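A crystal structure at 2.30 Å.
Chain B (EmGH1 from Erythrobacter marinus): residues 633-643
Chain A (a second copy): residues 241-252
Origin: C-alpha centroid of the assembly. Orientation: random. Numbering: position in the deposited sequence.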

ATOM      1  N   VAL B 633     -10.370  -0.335  -7.663  1.00 17.08           N
ATOM      2  CA  VAL B 633      -9.605  -0.494  -6.436  1.00 19.83           C
ATOM      3  C   VAL B 633      -8.224  -1.098  -6.689  1.00 18.00           C
ATOM      4  O   VAL B 633      -7.306  -0.884  -5.893  1.00 18.64           O
ATOM      5  CB  VAL B 633     -10.432  -1.342  -5.447  1.00 16.26           C
ATOM      6  CG1 VAL B 633     -10.521  -2.799  -5.929  1.00 12.28           C
ATOM      7  CG2 VAL B 633      -9.886  -1.238  -4.002  1.00 12.35           C
ATOM      8  N   GLY B 634      -8.040  -1.832  -7.781  1.00 20.01           N
ATOM      9  CA  GLY B 634      -6.739  -2.393  -8.083  1.00 13.94           C
ATOM     10  C   GLY B 634      -5.705  -1.382  -8.507  1.00 14.97           C
ATOM     11  O   GLY B 634      -4.547  -1.760  -8.718  1.00 16.43           O
ATOM     12  N   GLN B 635      -6.085  -0.111  -8.627  1.00 14.67           N
ATOM     13  CA  GLN B 635      -5.184   0.947  -9.062  1.00 18.32           C
ATOM     14  C   GLN B 635      -4.733   1.842  -7.910  1.00 20.79           C
ATOM     15  O   GLN B 635      -4.090   2.868  -8.156  1.00 16.31           O
ATOM     16  CB  GLN B 635      -5.848   1.793 -10.153  1.00 17.65           C
ATOM     17  CG  GLN B 635      -6.328   0.993 -11.364  1.00 16.19           C
ATOM     18  CD  GLN B 635      -6.712   1.892 -12.549  1.00 26.78           C
ATOM     19  OE1 GLN B 635      -7.026   3.068 -12.370  1.00 29.13           O
ATOM     20  NE2 GLN B 635      -6.699   1.330 -13.760  1.00 16.06           N
ATOM     21  N   LEU B 636      -5.060   1.473  -6.667  1.00 13.02           N
ATOM     22  CA  LEU B 636      -4.668   2.264  -5.511  1.00 18.78           C
ATOM     23  C   LEU B 636      -3.172   2.104  -5.244  1.00 18.43           C
ATOM     24  O   LEU B 636      -2.631   1.006  -5.386  1.00 14.64           O
ATOM     25  CB  LEU B 636      -5.467   1.823  -4.279  1.00 14.29           C
ATOM     26  CG  LEU B 636      -6.963   2.166  -4.285  1.00 15.33           C
ATOM     27  CD1 LEU B 636      -7.631   1.684  -3.009  1.00 10.95           C
ATOM     28  CD2 LEU B 636      -7.185   3.669  -4.465  1.00 16.58           C
ATOM     29  N   PRO B 637      -2.476   3.169  -4.820  1.00 24.48           N
ATOM     30  CA  PRO B 637      -2.996   4.506  -4.521  1.00 21.21           C
ATOM     31  C   PRO B 637      -3.089   5.396  -5.743  1.00 15.67           C
ATOM     32  O   PRO B 637      -2.326   5.232  -6.691  1.00 16.90           O
ATOM     33  CB  PRO B 637      -1.961   5.079  -3.540  1.00 19.34           C
ATOM     34  CG  PRO B 637      -0.885   4.054  -3.409  1.00 20.77           C
ATOM     35  CD  PRO B 637      -1.037   3.088  -4.527  1.00 19.94           C
ATOM     36  N   GLY B 638      -3.995   6.362  -5.697  1.00 19.99           N
ATOM     37  CA  GLY B 638      -4.188   7.219  -6.837  1.00 12.40           C
ATOM     38  C   GLY B 638      -4.167   8.688  -6.494  1.00 15.55           C
ATOM     39  O   GLY B 638      -4.507   9.498  -7.353  1.00 18.47           O
ATOM     40  N   TYR B 639      -3.770   9.056  -5.273  1.00 15.61           N
ATOM     41  CA  TYR B 639      -3.777  10.468  -4.897  1.00 19.75           C
ATOM     42  C   TYR B 639      -2.854  11.265  -5.815  1.00 16.86           C
ATOM     43  O   TYR B 639      -1.812  10.776  -6.258  1.00 22.59           O
ATOM     44  CB  TYR B 639      -3.365  10.653  -3.434  1.00 15.67           C
ATOM     45  CG  TYR B 639      -2.064   9.984  -3.047  1.00 17.90           C
ATOM     46  CD1 TYR B 639      -0.848  10.611  -3.275  1.00 15.60           C
ATOM     47  CD2 TYR B 639      -2.054   8.720  -2.436  1.00 18.38           C
ATOM     48  CE1 TYR B 639       0.371   9.994  -2.918  1.00 17.31           C
ATOM     49  CE2 TYR B 639      -0.851   8.104  -2.067  1.00 18.53           C
ATOM     50  CZ  TYR B 639       0.363   8.750  -2.318  1.00 26.27           C
ATOM     51  OH  TYR B 639       1.571   8.153  -1.974  1.00 30.73           O
ATOM     52  N   TYR B 640      -3.232  12.519  -6.071  1.00 14.84           N
ATOM     53  CA  TYR B 640      -2.690  13.237  -7.228  1.00 20.13           C
ATOM     54  C   TYR B 640      -1.212  13.595  -7.082  1.00 18.05           C
ATOM     55  O   TYR B 640      -0.531  13.768  -8.098  1.00 19.79           O
ATOM     56  CB  TYR B 640      -3.491  14.518  -7.493  1.00 14.15           C
ATOM     57  CG  TYR B 640      -3.120  15.665  -6.581  1.00 17.62           C
ATOM     58  CD1 TYR B 640      -2.109  16.569  -6.926  1.00 19.67           C
ATOM     59  CD2 TYR B 640      -3.792  15.861  -5.379  1.00 15.69           C
ATOM     60  CE1 TYR B 640      -1.765  17.604  -6.084  1.00 14.94           C
ATOM     61  CE2 TYR B 640      -3.468  16.897  -4.547  1.00 17.19           C
ATOM     62  CZ  TYR B 640      -2.450  17.764  -4.900  1.00 18.17           C
ATOM     63  OH  TYR B 640      -2.121  18.783  -4.043  1.00 21.58           O
ATOM     64  N   TYR B 641      -0.712  13.780  -5.855  1.00 18.27           N
ATOM     65  CA  TYR B 641       0.657  14.269  -5.652  1.00 23.03           C
ATOM     66  C   TYR B 641       1.640  13.102  -5.606  1.00 17.75           C
ATOM     67  O   TYR B 641       2.395  12.924  -4.655  1.00 19.24           O
ATOM     68  CB  TYR B 641       0.760  15.123  -4.384  1.00 17.30           C
ATOM     69  CG  TYR B 641       0.082  14.523  -3.180  1.00 17.41           C
ATOM     70  CD1 TYR B 641      -1.291  14.694  -2.975  1.00 12.59           C
ATOM     71  CD2 TYR B 641       0.802  13.784  -2.239  1.00 16.81           C
ATOM     72  CE1 TYR B 641      -1.922  14.146  -1.866  1.00 14.37           C
ATOM     73  CE2 TYR B 641       0.176  13.227  -1.135  1.00 13.75           C
ATOM     74  CZ  TYR B 641      -1.190  13.412  -0.959  1.00 13.92           C
ATOM     75  OH  TYR B 641      -1.833  12.871   0.126  1.00 18.90           O
ATOM     76  N   GLN B 642       1.621  12.308  -6.671  1.00 25.59           N
ATOM     77  CA  GLN B 642       2.561  11.205  -6.808  1.00 20.33           C
ATOM     78  C   GLN B 642       3.976  11.742  -6.997  1.00 21.04           C
ATOM     79  O   GLN B 642       4.177  12.839  -7.524  1.00 21.30           O
ATOM     80  CB  GLN B 642       2.178  10.319  -8.001  1.00 18.94           C
ATOM     81  CG  GLN B 642       0.831   9.628  -7.893  1.00 16.94           C
ATOM     82  CD  GLN B 642       0.854   8.489  -6.901  1.00 23.84           C
ATOM     83  OE1 GLN B 642       1.801   7.714  -6.869  1.00 23.15           O
ATOM     84  NE2 GLN B 642      -0.187   8.391  -6.068  1.00 22.30           N
ATOM     85  N   LYS B 643       4.970  10.948  -6.561  1.00 23.63           N
ATOM     86  CA  LYS B 643       6.368  11.171  -6.935  1.00 18.36           C
ATOM     87  C   LYS B 643       6.484  11.010  -8.448  1.00 20.25           C
ATOM     88  O   LYS B 643       5.555  10.484  -9.071  1.00 21.61           O
ATOM     89  CB  LYS B 643       7.292  10.179  -6.216  1.00 18.49           C
ATOM     90  CG  LYS B 643       7.284  10.268  -4.682  1.00 16.18           C
ATOM     91  CD  LYS B 643       7.547  11.682  -4.197  1.00 14.65           C
ATOM     92  CE  LYS B 643       7.749  11.712  -2.686  1.00 23.03           C
ATOM     93  NZ  LYS B 643       9.019  11.025  -2.278  1.00 23.59           N
TER
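Chain A 241-252: GIGGRNFAPSHI

Contact between two copies of EmGH1, chain A residues 241-252 lying against chain B residues 633-643. Chain A has no regular helix or strand here; chain B opens with a short 3-10 segment, Val B633 to Gln B635, whose last residue joins the contact, and continues as loop or turn. Chain A folds back on itself, so no single crossing angle describes the pair. The backbones come nearest at Leu B636 and Gly A243, whose CA atoms are 5.4 Å apart; a second, looser approach brings the CA atoms of Lys B643 and Pro A249 to 7.5 Å. From the first approach to the second both chains advance in roughly the same direction. Together the stretches bury 368 Å².

In the chain A backbone, Gly A243 and Gly A244 both have positive phi (70° and 65°), and a type II turn runs from Arg A245 to Ala A248. Ala A248 N donates to Arg A245 O (3.1 Å) across this turn, and Ile A242 N donates to Pro A249 O (2.9 Å), tying the two ends of the loop together. In chain B the peptide bond before Pro B637 is cis.

The polar contacts centre on Arg A245. Its CA-to-CB bond points toward chain B, and its guanidinium meets backbone carbonyls at its edge, near its plane. Arg A245 NH2 donates to Pro B637 O at 2.9 Å and NH1 to the same oxygen at 3.2 Å, so one carbonyl is held by both terminal nitrogens; NH1 also makes a weak hydrogen bond to Gln B635 O at 3.0 Å. All three hydrogen bonds end on main-chain oxygens. Gln B642 OE1 lies 3.6 Å from Arg A245 NH2, while at the other end of the amide Gln B642 NE2 donates to Tyr B639 O (2.9 Å) within chain B.

Backbone packing is close at Gly A243: its CA makes a CA-H...O contact with Leu B636 O at 3.2 Å, and its N is 3.5 Å from Pro B637 CD. A CB on Gly A243 would clash with Arg A245 NH1, so the bare backbone leaves room for the guanidinium beside it.

Among the apolar and peripheral contacts, the CA-to-CB bond of Ile A242 (chi1 p, chi2 t) points toward chain B, with CB 3.9 Å from Pro B637 CD; Ile A242 CD1 reaches 3.6 Å from Gln B642 OE1. Tyr B639 OH stands 4.4 Å from His A251 NE2, too far for a hydrogen bond. At the second approach, Lys B643 CG meets Pro A249 CG at 3.8 Å, the aliphatic part of the lysine resting against the proline ring while its NZ is bonded elsewhere in the structure.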

ATOM      1  N   GLY A 241       6.990  -1.538  -4.452  1.00 15.33           N
ATOM      2  CA  GLY A 241       6.491  -0.344  -5.116  1.00 16.28           C
ATOM      3  C   GLY A 241       4.983  -0.195  -4.998  1.00 18.28           C
ATOM      4  O   GLY A 241       4.249  -1.186  -5.122  1.00 20.49           O
ATOM      5  N   ILE A 242       4.501   1.020  -4.726  1.00 14.20           N
ATOM      6  CA  ILE A 242       3.076   1.198  -4.489  1.00 16.15           C
ATOM      7  C   ILE A 242       2.302   0.891  -5.763  1.00 17.05           C
ATOM      8  O   ILE A 242       2.821   1.007  -6.882  1.00 17.15           O
ATOM      9  CB  ILE A 242       2.747   2.614  -3.979  1.00 18.16           C
ATOM     10  CG1 ILE A 242       3.183   3.683  -4.992  1.00 15.78           C
ATOM     11  CG2 ILE A 242       3.320   2.825  -2.589  1.00 19.62           C
ATOM     12  CD1 ILE A 242       2.863   5.137  -4.546  1.00 15.68           C
ATOM     13  N   GLY A 243       1.050   0.472  -5.588  1.00 20.24           N
ATOM     14  CA  GLY A 243       0.197   0.157  -6.711  1.00 17.71           C
ATOM     15  C   GLY A 243       0.577  -1.092  -7.468  1.00 18.88           C
ATOM     16  O   GLY A 243      -0.127  -1.441  -8.423  1.00 16.89           O
ATOM     17  N   GLY A 244       1.639  -1.793  -7.053  1.00 13.73           N
ATOM     18  CA  GLY A 244       2.200  -2.845  -7.862  1.00 12.68           C
ATOM     19  C   GLY A 244       2.789  -2.333  -9.144  1.00 16.58           C
ATOM     20  O   GLY A 244       2.943  -3.088 -10.101  1.00 21.17           O
ATOM     21  N   ARG A 245       3.110  -1.048  -9.190  1.00 14.64           N
ATOM     22  CA  ARG A 245       3.554  -0.397 -10.402  1.00 20.38           C
ATOM     23  C   ARG A 245       5.077  -0.374 -10.443  1.00 22.44           C
ATOM     24  O   ARG A 245       5.726   0.054  -9.477  1.00 21.45           O
ATOM     25  CB  ARG A 245       2.964   1.006 -10.475  1.00 18.28           C
ATOM     26  CG  ARG A 245       1.436   0.983 -10.409  1.00 20.76           C
ATOM     27  CD  ARG A 245       0.839   2.374 -10.672  1.00 14.40           C
ATOM     28  NE  ARG A 245       1.029   3.299  -9.552  1.00 18.59           N
ATOM     29  CZ  ARG A 245       0.080   3.624  -8.670  1.00 16.80           C
ATOM     30  NH1 ARG A 245      -1.116   3.076  -8.766  1.00 16.23           N
ATOM     31  NH2 ARG A 245       0.324   4.495  -7.687  1.00 17.34           N
ATOM     32  N   ASN A 246       5.637  -0.874 -11.542  1.00 17.79           N
ATOM     33  CA  ASN A 246       7.081  -0.894 -11.710  1.00 22.56           C
ATOM     34  C   ASN A 246       7.627   0.525 -11.651  1.00 17.73           C
ATOM     35  O   ASN A 246       7.052   1.447 -12.230  1.00 22.59           O
ATOM     36  CB  ASN A 246       7.432  -1.556 -13.044  1.00 22.55           C
ATOM     37  CG  ASN A 246       8.845  -2.118 -13.072  1.00 21.16           C
ATOM     38  OD1 ASN A 246       9.323  -2.681 -12.090  1.00 21.03           O
ATOM     39  ND2 ASN A 246       9.517  -1.964 -14.210  1.00 19.68           N
ATOM     40  N   PHE A 247       8.727   0.702 -10.917  1.00 20.72           N
ATOM     41  CA  PHE A 247       9.455   1.949 -10.676  1.00 21.20           C
ATOM     42  C   PHE A 247       8.867   2.778  -9.520  1.00 26.27           C
ATOM     43  O   PHE A 247       9.511   3.733  -9.097  1.00 20.36           O
ATOM     44  CB  PHE A 247       9.542   2.877 -11.906  1.00 22.13           C
ATOM     45  CG  PHE A 247      10.478   2.403 -12.982  1.00 23.49           C
ATOM     46  CD1 PHE A 247      10.025   1.547 -13.992  1.00 22.56           C
ATOM     47  CD2 PHE A 247      11.796   2.857 -13.024  1.00 20.88           C
ATOM     48  CE1 PHE A 247      10.876   1.121 -15.004  1.00 21.46           C
ATOM     49  CE2 PHE A 247      12.663   2.440 -14.023  1.00 20.62           C
ATOM     50  CZ  PHE A 247      12.206   1.564 -15.017  1.00 27.22           C
ATOM     51  N   ALA A 248       7.669   2.467  -9.008  1.00 19.00           N
ATOM     52  CA  ALA A 248       7.012   3.358  -8.056  1.00 18.63           C
ATOM     53  C   ALA A 248       7.686   3.271  -6.685  1.00 22.20           C
ATOM     54  O   ALA A 248       8.295   2.256  -6.342  1.00 18.65           O
ATOM     55  CB  ALA A 248       5.518   3.030  -7.934  1.00 11.99           C
ATOM     56  N   PRO A 249       7.576   4.325  -5.878  1.00 19.50           N
ATOM     57  CA  PRO A 249       8.248   4.325  -4.579  1.00 15.20           C
ATOM     58  C   PRO A 249       7.758   3.198  -3.699  1.00 16.43           C
ATOM     59  O   PRO A 249       6.636   2.704  -3.829  1.00 20.55           O
ATOM     60  CB  PRO A 249       7.881   5.690  -3.979  1.00 16.07           C
ATOM     61  CG  PRO A 249       7.607   6.554  -5.177  1.00 17.31           C
ATOM     62  CD  PRO A 249       6.902   5.609  -6.143  1.00 17.47           C
ATOM     63  N   SER A 250       8.624   2.811  -2.778  1.00 14.01           N
ATOM     64  CA  SER A 250       8.306   1.863  -1.725  1.00 18.95           C
ATOM     65  C   SER A 250       8.281   2.611  -0.402  1.00 22.06           C
ATOM     66  O   SER A 250       9.048   3.563  -0.203  1.00 18.56           O
ATOM     67  CB  SER A 250       9.335   0.735  -1.667  1.00 15.56           C
ATOM     68  OG  SER A 250       9.424   0.110  -2.932  1.00 17.00           O
ATOM     69  N   HIS A 251       7.384   2.189   0.480  1.00 18.99           N
ATOM     70  CA  HIS A 251       7.237   2.763   1.811  1.00 21.93           C
ATOM     71  C   HIS A 251       7.665   1.687   2.797  1.00 19.31           C
ATOM     72  O   HIS A 251       6.886   0.795   3.137  1.00 21.12           O
ATOM     73  CB  HIS A 251       5.813   3.245   2.060  1.00 17.86           C
ATOM     74  CG  HIS A 251       5.390   4.346   1.140  1.00 21.19           C
ATOM     75  ND1 HIS A 251       5.045   5.600   1.594  1.00 20.79           N
ATOM     76  CD2 HIS A 251       5.289   4.392  -0.212  1.00 20.92           C
ATOM     77  CE1 HIS A 251       4.729   6.368   0.563  1.00 22.47           C
ATOM     78  NE2 HIS A 251       4.868   5.660  -0.544  1.00 20.93           N
ATOM     79  N   ILE A 252       8.916   1.768   3.234  1.00 18.87           N
ATOM     80  CA  ILE A 252       9.541   0.745   4.061  1.00 21.94           C
ATOM     81  C   ILE A 252      10.214   1.450   5.233  1.00 21.58           C
ATOM     82  O   ILE A 252      11.097   2.288   5.028  1.00 23.78           O
ATOM     83  CB  ILE A 252      10.560  -0.084   3.256  1.00 20.17           C
ATOM     84  CG1 ILE A 252       9.913  -0.600   1.967  1.00 20.71           C
ATOM     85  CG2 ILE A 252      11.088  -1.253   4.080  1.00 17.20           C
ATOM     86  CD1 ILE A 252      10.857  -1.374   1.046  1.00 17.02           C
TER